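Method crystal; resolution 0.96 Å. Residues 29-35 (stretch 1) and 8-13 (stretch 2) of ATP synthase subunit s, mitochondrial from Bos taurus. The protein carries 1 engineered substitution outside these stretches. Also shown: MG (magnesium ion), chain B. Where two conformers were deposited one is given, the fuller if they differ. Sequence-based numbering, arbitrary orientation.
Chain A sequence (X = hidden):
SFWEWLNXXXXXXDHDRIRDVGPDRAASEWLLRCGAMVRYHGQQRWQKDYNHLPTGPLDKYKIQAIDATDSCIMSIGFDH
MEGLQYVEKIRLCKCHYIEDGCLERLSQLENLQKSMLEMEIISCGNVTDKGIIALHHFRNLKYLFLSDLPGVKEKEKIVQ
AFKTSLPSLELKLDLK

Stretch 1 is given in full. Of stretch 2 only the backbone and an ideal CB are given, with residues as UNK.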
# COMPACT_ATOMS: atom_id res chain seq x y z
N GLU A 29 -12.38 0.71 -4.97
CA GLU A 29 -12.72 1.74 -6.00
C GLU A 29 -11.55 2.72 -6.13
O GLU A 29 -11.13 3.10 -7.25
CB GLU A 29 -13.99 2.45 -5.62
CG GLU A 29 -15.23 1.55 -5.81
CD GLU A 29 -16.48 2.02 -5.22
OE1 GLU A 29 -16.52 3.04 -4.54
OE2 GLU A 29 -17.52 1.30 -5.48
N TRP A 30 -11.04 3.23 -5.02
CA TRP A 30 -9.87 4.13 -5.01
C TRP A 30 -8.69 3.49 -5.74
O TRP A 30 -8.08 4.08 -6.64
CB TRP A 30 -9.50 4.49 -3.57
CG TRP A 30 -8.14 5.08 -3.43
CD1 TRP A 30 -7.62 6.20 -4.00
CD2 TRP A 30 -7.07 4.52 -2.64
NE1 TRP A 30 -6.32 6.39 -3.62
CE2 TRP A 30 -5.95 5.36 -2.77
CE3 TRP A 30 -6.98 3.37 -1.82
CZ2 TRP A 30 -4.72 5.10 -2.15
CZ3 TRP A 30 -5.78 3.12 -1.19
CH2 TRP A 30 -4.67 3.94 -1.36
N LEU A 31 -8.35 2.26 -5.35
CA LEU A 31 -7.17 1.62 -5.94
C LEU A 31 -7.36 1.42 -7.43
O LEU A 31 -6.48 1.77 -8.23
CB LEU A 31 -6.87 0.32 -5.19
CG LEU A 31 -6.20 0.63 -3.83
CD1 LEU A 31 -6.39 -0.50 -2.82
CD2 LEU A 31 -4.73 0.95 -3.98
N LEU A 32 -8.49 0.85 -7.84
CA LEU A 32 -8.61 0.57 -9.27
C LEU A 32 -8.74 1.88 -10.09
O LEU A 32 -8.17 1.95 -11.18
CB LEU A 32 -9.72 -0.41 -9.61
CG LEU A 32 -9.30 -1.89 -9.53
CD1 LEU A 32 -8.89 -2.35 -8.10
CD2 LEU A 32 -10.49 -2.75 -10.02
N ARG A 33 -9.42 2.90 -9.58
CA ARG A 33 -9.51 4.15 -10.38
C ARG A 33 -8.13 4.78 -10.53
O ARG A 33 -7.88 5.51 -11.50
CB ARG A 33 -10.57 5.14 -9.82
CG ARG A 33 -10.15 5.87 -8.56
CD ARG A 33 -11.38 6.35 -7.81
NE ARG A 33 -11.00 7.21 -6.70
CZ ARG A 33 -11.66 7.33 -5.56
NH1 ARG A 33 -12.80 6.65 -5.38
NH2 ARG A 33 -11.18 8.11 -4.60
N CYS A 34 -7.22 4.51 -9.57
CA CYS A 34 -5.87 5.02 -9.59
C CYS A 34 -4.88 4.06 -10.26
O CYS A 34 -3.66 4.27 -10.16
CB CYS A 34 -5.39 5.35 -8.16
SG CYS A 34 -6.21 6.77 -7.43
N GLY A 35 -5.37 3.05 -10.99
CA GLY A 35 -4.46 2.18 -11.74
C GLY A 35 -3.78 1.11 -10.91
O GLY A 35 -2.72 0.60 -11.34
N UNK A 8 -5.37 14.77 -7.17
CA UNK A 8 -5.89 14.89 -5.84
C UNK A 8 -7.30 14.32 -5.75
O UNK A 8 -7.59 13.59 -4.78
CB UNK A 8 -5.87 16.35 -5.40
N UNK A 9 -8.19 14.61 -6.67
CA UNK A 9 -9.55 14.11 -6.57
C UNK A 9 -9.60 12.59 -6.83
O UNK A 9 -10.52 11.94 -6.33
CB UNK A 9 -10.45 14.85 -7.56
N UNK A 10 -8.68 12.06 -7.62
CA UNK A 10 -8.59 10.59 -7.73
C UNK A 10 -8.31 9.96 -6.38
O UNK A 10 -8.73 8.82 -6.10
CB UNK A 10 -7.50 10.19 -8.72
N UNK A 11 -7.52 10.63 -5.58
CA UNK A 11 -7.08 10.10 -4.26
C UNK A 11 -8.02 10.44 -3.12
O UNK A 11 -8.04 9.70 -2.12
CB UNK A 11 -5.69 10.64 -3.92
N UNK A 12 -8.76 11.54 -3.19
CA UNK A 12 -9.48 12.02 -2.02
C UNK A 12 -10.52 11.03 -1.54
O UNK A 12 -11.29 10.47 -2.35
CB UNK A 12 -10.15 13.36 -2.33
N UNK A 13 -10.59 10.82 -0.24
CA UNK A 13 -11.58 9.94 0.36
C UNK A 13 -12.94 10.57 0.33
O UNK A 13 -13.14 11.76 0.65
CB UNK A 13 -11.20 9.59 1.80
MG MG B . -1.52 -0.78 -12.63

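Position 8 is helical, and nothing of stretch 1 lies within 5.5 Å of its ideal CB. The visible atoms therefore set no limit on size or polarity, and any residue compatible with a helix would suit. The deposited residue is A8.

At position 9, also helical, CA-to-CB points away from stretch 1, and again the choice is wide. V9 occupies it, with chi1 at p; V9 CG2 comes no nearer than 7.3 Å, to R33 NH2.

Position 10 lies beside C34, with 6.5 Å between the CA of position 10 and C34 CA. The CB bond points sideways, and the ideal CB lies 3.9 Å from C34 SG and 5.0 Å from R33 NE. A thiol and the aliphatic part of an arginine offer an apolar surface, which would suit leucine, methionine or an aromatic residue; an acidic side chain reaching the guanidinium is also conceivable. The backbone carbonyl is already engaged whatever the side chain: R33 NE and R33 NH2 both donate to the backbone O of position 10, at 2.8 and 3.0 Å, so that it is held in a fork near the guanidinium plane. The residue is F10. F10 CB packs against C34 SG at 3.9 Å, and the ring, with chi1 of -92° between wells, reaches stretch 1 with its edge: F10 CE1 is 3.2 Å from R33 O, and F10 CD1 4.2 Å from R33 CG. C34 SG also lies at the ring's edge.

At position 11 the CB bond points away, yet the ideal CB is only 4.3 Å from W30 NE1 and 5.2 Å from C34 SG. The indole nitrogen is a donor, so a short side chain carrying an acceptor, such as asparagine, aspartate or serine, would be apt, although a small apolar one could also fit beside the ring edge. N11 is found here, with chi1 at m, and its amide turns back to the edge of the W30 ring.

Position 12 is the first residue after the helix to leave helical phi/psi, and its CB points away into space free of stretch 1. A long polar side chain is one possibility among many. K12 has chi1 to chi3 all at t; its backbone still approaches the guanidinium, with K12 O 3.3 Å from R33 NH2.

Position 13 continues in extended conformation (phi/psi -73/134), its CB also pointing away. Beta-branched residues tolerate such angles well, but stretch 1 demands nothing. V13 is deposited, with chi1 at t.

Stretch 2 (8-13) AVFNKV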
# COMPACT_ATOMS: atom_id res chain seq x y z
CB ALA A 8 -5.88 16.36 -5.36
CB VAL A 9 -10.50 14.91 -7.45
CG1 VAL A 9 -10.45 14.56 -8.89
CG2 VAL A 9 -11.82 15.05 -6.85
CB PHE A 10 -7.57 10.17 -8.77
CG PHE A 10 -8.17 9.99 -10.15
CD1 PHE A 10 -8.15 8.75 -10.79
CD2 PHE A 10 -8.80 11.07 -10.83
CE1 PHE A 10 -8.71 8.51 -12.01
CE2 PHE A 10 -9.36 10.86 -12.07
CZ PHE A 10 -9.30 9.61 -12.70
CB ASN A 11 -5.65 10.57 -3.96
CG ASN A 11 -4.65 9.72 -4.69
OD1 ASN A 11 -4.08 10.16 -5.76
ND2 ASN A 11 -4.39 8.55 -4.21
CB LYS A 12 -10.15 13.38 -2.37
CG LYS A 12 -10.92 13.98 -1.20
CD LYS A 12 -11.46 15.38 -1.55
CE LYS A 12 -12.31 15.98 -0.52
NZ LYS A 12 -11.60 16.19 0.68
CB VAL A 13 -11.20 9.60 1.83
CG1 VAL A 13 -12.32 8.79 2.51
CG2 VAL A 13 -9.95 8.81 1.88
O HOH W 1 -1.41 1.09 -14.31
O HOH W 2 -0.22 -2.22 -13.99
O HOH W 3 -3.57 -1.44 -13.72
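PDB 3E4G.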